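Local coordinates for protein polyhedrin (Antheraea mylitta cypovirus 4, PDB 5A9C) that forms the crystalline matrix of polyhedra, the occlusion bodies of this insect virus, which in cypoviruses embed virus particles and protect them outside the host, at the interface of chains A and B. Residues are numbered along the deposited sequence; one frame, centred on the assembly and turned at random. Chains: chain A/B, Polyhedrin.

Contact 1: the interface of chains A and B. Residues chain A 65, 103-104, 147; chain B 57, 174-178.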
ATOM      1  N   PHE A  65       6.327  -3.261   6.700  1.00 17.51           N
ATOM      2  CA  PHE A  65       7.185  -2.357   7.453  1.00 19.30           C
ATOM      3  C   PHE A  65       6.370  -1.722   8.562  1.00 25.88           C
ATOM      4  O   PHE A  65       5.460  -0.934   8.308  1.00 21.89           O
ATOM      5  CB  PHE A  65       7.798  -1.268   6.568  1.00 16.69           C
ATOM      6  CG  PHE A  65       8.531  -0.200   7.348  1.00 15.07           C
ATOM      7  CD1 PHE A  65       9.777  -0.454   7.896  1.00 15.55           C
ATOM      8  CD2 PHE A  65       7.966   1.052   7.542  1.00 23.38           C
ATOM      9  CE1 PHE A  65      10.451   0.519   8.617  1.00 16.49           C
ATOM     10  CE2 PHE A  65       8.638   2.032   8.260  1.00 17.23           C
ATOM     11  CZ  PHE A  65       9.881   1.765   8.798  1.00 18.77           C
ATOM     12  N   HIS A 103      14.323   4.710  10.741  1.00 21.88           N
ATOM     13  CA  HIS A 103      14.038   5.126   9.371  1.00 21.17           C
ATOM     14  C   HIS A 103      13.761   3.943   8.448  1.00 23.92           C
ATOM     15  O   HIS A 103      13.450   4.127   7.269  1.00 23.49           O
ATOM     16  CB  HIS A 103      15.197   5.958   8.814  1.00 17.85           C
ATOM     17  CG  HIS A 103      15.529   7.158   9.647  1.00 25.43           C
ATOM     18  ND1 HIS A 103      14.889   8.368   9.499  1.00 32.25           N
ATOM     19  CD2 HIS A 103      16.433   7.329  10.643  1.00 35.22           C
ATOM     20  CE1 HIS A 103      15.383   9.235  10.367  1.00 28.19           C
ATOM     21  NE2 HIS A 103      16.320   8.628  11.072  1.00 34.41           N
ATOM     22  N   GLY A 104      13.869   2.733   8.984  1.00 19.76           N
ATOM     23  CA  GLY A 104      13.675   1.534   8.191  1.00 16.35           C
ATOM     24  C   GLY A 104      14.944   1.113   7.471  1.00 19.87           C
ATOM     25  O   GLY A 104      14.902   0.351   6.503  1.00 20.70           O
ATOM     26  N   LYS A 147      10.644  -5.285   9.664  1.00 13.54           N
ATOM     27  CA  LYS A 147      10.359  -5.607   8.272  1.00 12.20           C
ATOM     28  C   LYS A 147      10.153  -7.105   8.136  1.00 18.75           C
ATOM     29  O   LYS A 147      10.933  -7.892   8.672  1.00 17.20           O
ATOM     30  CB  LYS A 147      11.516  -5.169   7.373  1.00 15.34           C
ATOM     31  CG  LYS A 147      11.658  -3.669   7.220  1.00 19.92           C
ATOM     32  CD  LYS A 147      13.004  -3.302   6.610  1.00 15.84           C
ATOM     33  CE  LYS A 147      13.248  -4.017   5.289  1.00 19.38           C
ATOM     34  NZ  LYS A 147      14.636  -3.774   4.798  1.00 21.37           N
TER
ATOM     35  N   VAL B  57      12.306   5.571   2.205  1.00 20.70           N
ATOM     36  CA  VAL B  57      13.429   4.783   1.712  1.00 14.96           C
ATOM     37  C   VAL B  57      12.898   3.504   1.071  1.00 17.35           C
ATOM     38  O   VAL B  57      11.971   2.880   1.589  1.00 16.63           O
ATOM     39  CB  VAL B  57      14.469   4.474   2.808  1.00 15.59           C
ATOM     40  CG1 VAL B  57      15.041   5.771   3.362  1.00 16.83           C
ATOM     41  CG2 VAL B  57      13.859   3.643   3.927  1.00 12.46           C
ATOM     42  N   ILE B 174      10.130  -2.974  -0.387  1.00 22.52           N
ATOM     43  CA  ILE B 174       9.429  -2.531   0.812  1.00 20.20           C
ATOM     44  C   ILE B 174       9.701  -1.052   1.057  1.00 26.55           C
ATOM     45  O   ILE B 174      10.805  -0.675   1.456  1.00 17.59           O
ATOM     46  CB  ILE B 174       9.863  -3.336   2.060  1.00 17.52           C
ATOM     47  CG1 ILE B 174       9.483  -4.811   1.911  1.00 28.78           C
ATOM     48  CG2 ILE B 174       9.244  -2.747   3.317  1.00 15.01           C
ATOM     49  CD1 ILE B 174       9.848  -5.659   3.119  1.00 24.47           C
ATOM     50  N   VAL B 175       8.697  -0.219   0.805  1.00 22.65           N
ATOM     51  CA  VAL B 175       8.812   1.213   1.045  1.00 24.44           C
ATOM     52  C   VAL B 175       8.669   1.515   2.534  1.00 29.02           C
ATOM     53  O   VAL B 175       7.687   1.122   3.165  1.00 18.44           O
ATOM     54  CB  VAL B 175       7.751   2.012   0.257  1.00 23.84           C
ATOM     55  CG1 VAL B 175       7.831   3.493   0.606  1.00 19.93           C
ATOM     56  CG2 VAL B 175       7.931   1.801  -1.241  1.00 22.36           C
ATOM     57  N   CYS B 176       9.657   2.207   3.090  1.00 20.08           N
ATOM     58  CA  CYS B 176       9.651   2.531   4.510  1.00 19.36           C
ATOM     59  C   CYS B 176       9.476   4.028   4.727  1.00 21.50           C
ATOM     60  O   CYS B 176      10.437   4.791   4.623  1.00 18.32           O
ATOM     61  CB  CYS B 176      10.946   2.056   5.165  1.00 17.04           C
ATOM     62  SG  CYS B 176      11.265   0.306   4.930  1.00 20.57           S
ATOM     63  N   PRO B 177       8.239   4.451   5.019  1.00 19.23           N
ATOM     64  CA  PRO B 177       7.898   5.859   5.240  1.00 23.16           C
ATOM     65  C   PRO B 177       8.081   6.294   6.687  1.00 17.05           C
ATOM     66  O   PRO B 177       7.802   5.529   7.613  1.00 26.80           O
ATOM     67  CB  PRO B 177       6.402   5.919   4.887  1.00 21.67           C
ATOM     68  CG  PRO B 177       6.048   4.557   4.330  1.00 20.68           C
ATOM     69  CD  PRO B 177       7.033   3.616   4.933  1.00 16.98           C
ATOM     70  N   ASN B 178       8.555   7.520   6.871  1.00 19.61           N
ATOM     71  CA  ASN B 178       8.513   8.180   8.168  1.00 25.65           C
ATOM     72  C   ASN B 178       8.000   9.602   8.024  1.00 26.47           C
ATOM     73  O   ASN B 178       8.307  10.291   7.049  1.00 24.68           O
ATOM     74  CB  ASN B 178       9.883   8.177   8.843  1.00 32.74           C
ATOM     75  CG  ASN B 178      10.084   6.976   9.738  1.00 41.68           C
ATOM     76  OD1 ASN B 178       9.500   6.890  10.820  1.00 34.02           O
ATOM     77  ND2 ASN B 178      10.912   6.039   9.292  1.00 33.99           N
TER
HETATM   78  O   HOH W   1      12.042   6.332   6.517  1.00 24.54           O

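Contact 2: the interface of chains A and B. Residues chain A 63-65, 116, 147-149; chain B 170-174.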
ATOM      1  N   LYS A  63       4.682  -7.904   2.121  1.00 20.41           N
ATOM      2  CA  LYS A  63       5.793  -7.032   2.476  1.00 25.19           C
ATOM      3  C   LYS A  63       5.348  -6.112   3.604  1.00 25.50           C
ATOM      4  O   LYS A  63       4.411  -5.330   3.440  1.00 35.61           O
ATOM      5  CB  LYS A  63       6.236  -6.201   1.268  1.00 27.33           C
ATOM      6  CG  LYS A  63       6.738  -7.024   0.096  1.00 41.16           C
ATOM      7  CD  LYS A  63       7.025  -6.142  -1.110  1.00 36.91           C
ATOM      8  CE  LYS A  63       5.790  -5.349  -1.510  1.00 40.19           C
ATOM      9  NZ  LYS A  63       6.037  -4.489  -2.696  1.00 42.22           N
ATOM     10  N   VAL A  64       6.008  -6.209   4.752  1.00 20.60           N
ATOM     11  CA  VAL A  64       5.606  -5.429   5.914  1.00 23.19           C
ATOM     12  C   VAL A  64       6.705  -4.498   6.399  1.00 20.89           C
ATOM     13  O   VAL A  64       7.866  -4.886   6.484  1.00 18.43           O
ATOM     14  CB  VAL A  64       5.206  -6.340   7.096  1.00 21.61           C
ATOM     15  CG1 VAL A  64       4.901  -5.503   8.331  1.00 27.39           C
ATOM     16  CG2 VAL A  64       4.016  -7.194   6.722  1.00 36.01           C
ATOM     17  N   PHE A  65       6.327  -3.261   6.700  1.00 17.51           N
ATOM     18  CA  PHE A  65       7.185  -2.357   7.453  1.00 19.30           C
ATOM     19  C   PHE A  65       6.370  -1.722   8.562  1.00 25.88           C
ATOM     20  O   PHE A  65       5.460  -0.934   8.308  1.00 21.89           O
ATOM     21  CB  PHE A  65       7.798  -1.268   6.568  1.00 16.69           C
ATOM     22  CG  PHE A  65       8.531  -0.200   7.348  1.00 15.07           C
ATOM     23  CD1 PHE A  65       9.777  -0.454   7.896  1.00 15.55           C
ATOM     24  CD2 PHE A  65       7.966   1.052   7.542  1.00 23.38           C
ATOM     25  CE1 PHE A  65      10.451   0.519   8.617  1.00 16.49           C
ATOM     26  CE2 PHE A  65       8.638   2.032   8.260  1.00 17.23           C
ATOM     27  CZ  PHE A  65       9.881   1.765   8.798  1.00 18.77           C
ATOM     28  N   TRP A 116      17.824  -5.664   2.023  1.00 19.44           N
ATOM     29  CA  TRP A 116      17.968  -6.518   3.199  1.00 18.79           C
ATOM     30  C   TRP A 116      19.420  -6.522   3.679  1.00 22.18           C
ATOM     31  O   TRP A 116      20.346  -6.378   2.880  1.00 21.84           O
ATOM     32  CB  TRP A 116      17.480  -7.938   2.905  1.00 20.12           C
ATOM     33  CG  TRP A 116      16.033  -7.978   2.518  1.00 16.02           C
ATOM     34  CD1 TRP A 116      15.523  -7.993   1.254  1.00 23.91           C
ATOM     35  CD2 TRP A 116      14.907  -7.976   3.405  1.00 19.83           C
ATOM     36  NE1 TRP A 116      14.150  -8.008   1.297  1.00 19.36           N
ATOM     37  CE2 TRP A 116      13.746  -8.002   2.606  1.00 19.77           C
ATOM     38  CE3 TRP A 116      14.768  -7.964   4.797  1.00 19.86           C
ATOM     39  CZ2 TRP A 116      12.464  -8.014   3.151  1.00 22.47           C
ATOM     40  CZ3 TRP A 116      13.494  -7.974   5.336  1.00 20.71           C
ATOM     41  CH2 TRP A 116      12.360  -8.002   4.516  1.00 18.03           C
ATOM     42  N   LYS A 147      10.644  -5.285   9.664  1.00 13.54           N
ATOM     43  CA  LYS A 147      10.359  -5.607   8.272  1.00 12.20           C
ATOM     44  C   LYS A 147      10.153  -7.105   8.136  1.00 18.75           C
ATOM     45  O   LYS A 147      10.933  -7.892   8.672  1.00 17.20           O
ATOM     46  CB  LYS A 147      11.516  -5.169   7.373  1.00 15.34           C
ATOM     47  CG  LYS A 147      11.658  -3.669   7.220  1.00 19.92           C
ATOM     48  CD  LYS A 147      13.004  -3.302   6.610  1.00 15.84           C
ATOM     49  CE  LYS A 147      13.248  -4.017   5.289  1.00 19.38           C
ATOM     50  NZ  LYS A 147      14.636  -3.774   4.798  1.00 21.37           N
ATOM     51  N   VAL A 148       9.095  -7.499   7.435  1.00 18.16           N
ATOM     52  CA  VAL A 148       8.834  -8.916   7.199  1.00 15.31           C
ATOM     53  C   VAL A 148       8.549  -9.177   5.726  1.00 18.64           C
ATOM     54  O   VAL A 148       7.855  -8.399   5.070  1.00 18.29           O
ATOM     55  CB  VAL A 148       7.645  -9.429   8.035  1.00 16.03           C
ATOM     56  CG1 VAL A 148       7.431 -10.922   7.803  1.00 16.61           C
ATOM     57  CG2 VAL A 148       7.869  -9.143   9.515  1.00 17.08           C
ATOM     58  N   LEU A 149       9.102 -10.270   5.212  1.00 15.67           N
ATOM     59  CA  LEU A 149       8.799 -10.730   3.862  1.00 14.77           C
ATOM     60  C   LEU A 149       8.374 -12.193   3.878  1.00 17.50           C
ATOM     61  O   LEU A 149       9.067 -13.046   4.429  1.00 16.50           O
ATOM     62  CB  LEU A 149      10.010 -10.568   2.945  1.00 15.46           C
ATOM     63  CG  LEU A 149       9.859 -11.228   1.570  1.00 21.15           C
ATOM     64  CD1 LEU A 149       8.751 -10.564   0.770  1.00 25.79           C
ATOM     65  CD2 LEU A 149      11.167 -11.189   0.799  1.00 32.51           C
TER
ATOM     66  N   LEU B 170       9.227  -6.794  -7.369  1.00 37.78           N
ATOM     67  CA  LEU B 170       7.914  -6.599  -6.767  1.00 35.29           C
ATOM     68  C   LEU B 170       7.915  -6.988  -5.291  1.00 44.53           C
ATOM     69  O   LEU B 170       7.410  -6.249  -4.443  1.00 41.15           O
ATOM     70  CB  LEU B 170       6.862  -7.400  -7.540  1.00 36.06           C
ATOM     71  CG  LEU B 170       5.406  -7.358  -7.071  1.00 36.71           C
ATOM     72  CD1 LEU B 170       5.209  -8.259  -5.866  1.00 54.03           C
ATOM     73  CD2 LEU B 170       4.976  -5.931  -6.758  1.00 47.07           C
ATOM     74  N   THR B 171       8.491  -8.146  -4.988  1.00 36.45           N
ATOM     75  CA  THR B 171       8.493  -8.676  -3.626  1.00 35.46           C
ATOM     76  C   THR B 171       9.598  -8.069  -2.766  1.00 34.07           C
ATOM     77  O   THR B 171       9.520  -8.086  -1.537  1.00 45.28           O
ATOM     78  CB  THR B 171       8.644 -10.209  -3.629  1.00 39.38           C
ATOM     79  OG1 THR B 171       9.897 -10.567  -4.225  1.00 37.07           O
ATOM     80  CG2 THR B 171       7.518 -10.850  -4.421  1.00 29.33           C
ATOM     81  N   ASN B 172      10.624  -7.533  -3.416  1.00 35.20           N
ATOM     82  CA  ASN B 172      11.777  -6.972  -2.719  1.00 37.99           C
ATOM     83  C   ASN B 172      11.564  -5.518  -2.311  1.00 47.32           C
ATOM     84  O   ASN B 172      12.260  -4.996  -1.438  1.00 28.99           O
ATOM     85  CB  ASN B 172      13.018  -7.082  -3.607  1.00 50.68           C
ATOM     86  CG  ASN B 172      14.244  -6.459  -2.982  1.00 46.71           C
ATOM     87  OD1 ASN B 172      14.512  -5.272  -3.160  1.00 63.09           O
ATOM     88  ND2 ASN B 172      15.006  -7.262  -2.250  1.00 52.43           N
ATOM     89  N   ASN B 173      10.595  -4.868  -2.946  1.00 29.03           N
ATOM     90  CA  ASN B 173      10.391  -3.436  -2.759  1.00 26.80           C
ATOM     91  C   ASN B 173       9.512  -3.072  -1.561  1.00 24.47           C
ATOM     92  O   ASN B 173       8.303  -2.880  -1.699  1.00 27.29           O
ATOM     93  CB  ASN B 173       9.838  -2.807  -4.040  1.00 29.22           C
ATOM     94  CG  ASN B 173       9.803  -1.295  -3.975  1.00 20.24           C
ATOM     95  OD1 ASN B 173      10.844  -0.639  -3.967  1.00 27.42           O
ATOM     96  ND2 ASN B 173       8.602  -0.733  -3.932  1.00 25.04           N
ATOM     97  N   ILE B 174      10.130  -2.974  -0.387  1.00 22.52           N
ATOM     98  CA  ILE B 174       9.429  -2.531   0.812  1.00 20.20           C
ATOM     99  C   ILE B 174       9.701  -1.052   1.057  1.00 26.55           C
ATOM    100  O   ILE B 174      10.805  -0.675   1.456  1.00 17.59           O
ATOM    101  CB  ILE B 174       9.863  -3.336   2.060  1.00 17.52           C
ATOM    102  CG1 ILE B 174       9.483  -4.811   1.911  1.00 28.78           C
ATOM    103  CG2 ILE B 174       9.244  -2.747   3.317  1.00 15.01           C
ATOM    104  CD1 ILE B 174       9.848  -5.659   3.119  1.00 24.47           C
TER

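Contact 3: the interface of chains A and B. Residues chain A 111-114; chain B 30-31, 33, 36.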
ATOM      1  N   ARG A 111      23.147   5.509   2.096  1.00 19.92           N
ATOM      2  CA  ARG A 111      23.931   5.309   0.881  1.00 15.73           C
ATOM      3  C   ARG A 111      24.612   3.943   0.843  1.00 19.89           C
ATOM      4  O   ARG A 111      25.046   3.487  -0.213  1.00 17.60           O
ATOM      5  CB  ARG A 111      24.967   6.425   0.726  1.00 14.16           C
ATOM      6  CG  ARG A 111      24.355   7.800   0.496  1.00 23.12           C
ATOM      7  CD  ARG A 111      25.396   8.906   0.609  1.00 18.17           C
ATOM      8  NE  ARG A 111      26.015   8.927   1.930  1.00 16.84           N
ATOM      9  CZ  ARG A 111      26.847   9.873   2.356  1.00 12.95           C
ATOM     10  NH1 ARG A 111      27.162  10.895   1.566  1.00 16.70           N
ATOM     11  NH2 ARG A 111      27.362   9.799   3.575  1.00 17.03           N
ATOM     12  N   GLU A 112      24.702   3.290   1.997  1.00 14.95           N
ATOM     13  CA  GLU A 112      25.279   1.951   2.056  1.00 20.50           C
ATOM     14  C   GLU A 112      24.306   0.937   2.660  1.00 23.65           C
ATOM     15  O   GLU A 112      24.691  -0.169   3.033  1.00 24.03           O
ATOM     16  CB  GLU A 112      26.625   1.974   2.785  1.00 15.28           C
ATOM     17  CG  GLU A 112      27.660   2.823   2.054  1.00 17.29           C
ATOM     18  CD  GLU A 112      29.040   2.758   2.672  1.00 29.01           C
ATOM     19  OE1 GLU A 112      29.138   2.740   3.913  1.00 24.88           O
ATOM     20  OE2 GLU A 112      30.030   2.736   1.912  1.00 25.09           O
ATOM     21  N   ALA A 113      23.036   1.325   2.733  1.00 15.98           N
ATOM     22  CA  ALA A 113      21.978   0.420   3.158  1.00 12.34           C
ATOM     23  C   ALA A 113      21.452  -0.331   1.941  1.00 22.05           C
ATOM     24  O   ALA A 113      21.659   0.101   0.808  1.00 16.32           O
ATOM     25  CB  ALA A 113      20.863   1.193   3.823  1.00 14.14           C
ATOM     26  N   ARG A 114      20.769  -1.447   2.177  1.00 15.21           N
ATOM     27  CA  ARG A 114      20.233  -2.267   1.093  1.00 16.96           C
ATOM     28  C   ARG A 114      18.830  -2.772   1.426  1.00 14.38           C
ATOM     29  O   ARG A 114      18.349  -2.600   2.543  1.00 15.95           O
ATOM     30  CB  ARG A 114      21.154  -3.457   0.805  1.00 17.81           C
ATOM     31  CG  ARG A 114      22.254  -3.185  -0.222  1.00 24.61           C
ATOM     32  CD  ARG A 114      23.495  -2.567   0.404  1.00 27.56           C
ATOM     33  NE  ARG A 114      24.556  -2.400  -0.585  1.00 26.17           N
ATOM     34  CZ  ARG A 114      24.765  -1.284  -1.278  1.00 21.92           C
ATOM     35  NH1 ARG A 114      23.994  -0.222  -1.079  1.00 15.76           N
ATOM     36  NH2 ARG A 114      25.751  -1.225  -2.161  1.00 19.86           N
TER
ATOM     37  N   ALA B  30      28.066   3.028  -3.751  1.00 21.50           N
ATOM     38  CA  ALA B  30      27.197   2.004  -3.174  1.00 17.30           C
ATOM     39  C   ALA B  30      25.726   2.136  -3.592  1.00 15.42           C
ATOM     40  O   ALA B  30      25.048   1.133  -3.807  1.00 19.58           O
ATOM     41  CB  ALA B  30      27.328   1.979  -1.651  1.00 16.28           C
ATOM     42  N   PRO B  31      25.220   3.375  -3.704  1.00 16.62           N
ATOM     43  CA  PRO B  31      23.814   3.528  -4.098  1.00 15.77           C
ATOM     44  C   PRO B  31      23.498   3.021  -5.509  1.00 18.16           C
ATOM     45  O   PRO B  31      22.321   2.912  -5.853  1.00 24.07           O
ATOM     46  CB  PRO B  31      23.597   5.044  -4.021  1.00 14.86           C
ATOM     47  CG  PRO B  31      24.599   5.510  -3.018  1.00 22.88           C
ATOM     48  CD  PRO B  31      25.804   4.651  -3.258  1.00 13.26           C
ATOM     49  N   VAL B  33      24.473   0.045  -6.720  1.00 22.62           N
ATOM     50  CA  VAL B  33      24.298  -1.404  -6.699  1.00 20.96           C
ATOM     51  C   VAL B  33      22.810  -1.741  -6.811  1.00 18.27           C
ATOM     52  O   VAL B  33      21.961  -0.994  -6.326  1.00 21.52           O
ATOM     53  CB  VAL B  33      24.915  -2.029  -5.428  1.00 27.34           C
ATOM     54  CG1 VAL B  33      24.643  -3.525  -5.369  1.00 18.59           C
ATOM     55  CG2 VAL B  33      26.413  -1.763  -5.391  1.00 21.46           C
ATOM     56  N   ALA B  36      20.479  -1.506  -3.874  1.00 19.12           N
ATOM     57  CA  ALA B  36      20.743  -0.343  -3.042  1.00 18.57           C
ATOM     58  C   ALA B  36      19.442   0.359  -2.678  1.00 23.82           C
ATOM     59  O   ALA B  36      18.424   0.204  -3.357  1.00 20.30           O
ATOM     60  CB  ALA B  36      21.686   0.624  -3.754  1.00 22.39           C
TER

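Contact 1: the interface of chains A and B
The side chain of B:Cys176 lies against one face of the A:Phe65 ring. Its CB sits over the middle of the ring, 3.6 Å from the centroid, in a CH-pi contact. The sulfur lies over the CD1 corner, with SG 3.4 Å from A:Phe65 CD1. B:Cys176 has SG anti to its carbonyl carbon (chi1 -56°), which runs the thiol back toward the root of the phenyl group. A:Phe65 comes from strand 61-66 with CG anti to the backbone N (chi1 172°), and this carries the ring out to strand 176-182 of chain B. B:Pro177 continues on the same face, with CD just outside the CD2-CE2 edge, 3.8 Å from A:Phe65 CD2. The two side chains run past each other in opposite directions. At the base of the ring, the CG2 branch of B:Ile174 reaches A:Phe65 CB at 3.9 Å.

Polar groups meet through a water. It lies 2.7 Å from the carbonyl O of A:His103 and 2.9 Å from the carbonyl O of B:Cys176. The amide ND2 of B:Asn178 points at the same water, nearly straight, with 173° at the hydrogen. ND2 also rests beside the A:His103 backbone, 3.3 Å from A:His103 CA. The patch joins two copies of polyhedrin, here with the base domain deleted, and probably helps hold the subunits together.

Contact 2: the interface of chains A and B
This is a mixed apolar and polar interface between copies of polyhedrin, and it probably helps tie the subunits of the deposited trimer together. Chain A offers strands 61-66 and 145-151 and the loop residue A:Trp116. Chain B brings the end of helix 165-172 and the residues that follow it.

B:Ile174 reaches in between A:Lys63 and A:Trp116. Its chain runs straight on beyond CG1 (chi2 -179°), which brings CD1 to the CZ2-CH2 rim of the benzo ring, off to one side of its plane. CD1 lies 3.5 Å from A:Trp116 CZ2, and the two side chains cross at about a right angle. On the other flank, CG1 packs 3.6 Å from A:Lys63 CB.

The stem of A:Lys63 runs alongside the helix end, with CD 3.9 Å from B:Thr171 CA. It bends at chi3 (-57°). NZ donates to B:Leu170 O at 2.8 Å, almost in line with the carbonyl bond (174° at the oxygen). It also donates to B:Asn173 O at 3.0 Å, from above that carbonyl plane. B:Leu170 is in the last turn of the helix and B:Asn173 just after it. This helix end may favour a positive charge, and the lysine probably caps it from the neighbouring chain.

Contact 3: the interface of chains A and B
Hydrogen bonding centres on the guanidinium of A:Arg114, which meets the carbonyl O of B:Ala30. NH2 donates to that oxygen at 3.0 Å, with 146° at the hydrogen. The donor is tilted 29° from the carbonyl plane. NH1 makes a weak second bond to the same oxygen. The arginine chain bends at chi2 (86°), folding the guanidinium back toward its own backbone. There NH1 donates to A:Ala113 O at 3.0 Å, from above that carbonyl's own plane. The oxygen lies in the guanidinium plane, so this bond within chain A probably helps fix the rotation of the group that chain B receives.

The backbones also approach each other. A:Arg114 and B:Ala36 form an antiparallel beta bridge between the chains.

Van der Waals contacts to the guanidinium come from B:Val33 and B:Ala36. B:Val33 crosses the arginine side chain at about a right angle, and its CG2 lies 3.3 Å from A:Arg114 NH2. The methyl of B:Ala36 lies near NH1.

Apolar pairs form where 3-10 helix 110-112 of chain A faces 3-10 helix 30-32 of chain B. A:Glu112 contributes CG, 3.8 Å from B:Ala30 CB. Next to it the ring of B:Pro31 meets the root of the A:Arg111 side chain, with CG of the proline 3.9 Å from CB of the arginine.

Contact 1 and contact 2 are neighbours, with C-alpha centres about 9 Å apart. They share A:Phe65, A:Lys147 and B:Ile174, so strands 61-66 and 145-151 of chain A serve both. On chain B, a continuous stretch runs from the end of helix 165-172 into strand 176-182 and passes through both. Contact 3 stands apart, its C-alpha centre about 15 Å from that of contact 1 and about 16 Å from that of contact 2. The interface thus combines a continuous patch with a separate one built round an arginine. The spacing may limit rocking of one subunit against the other.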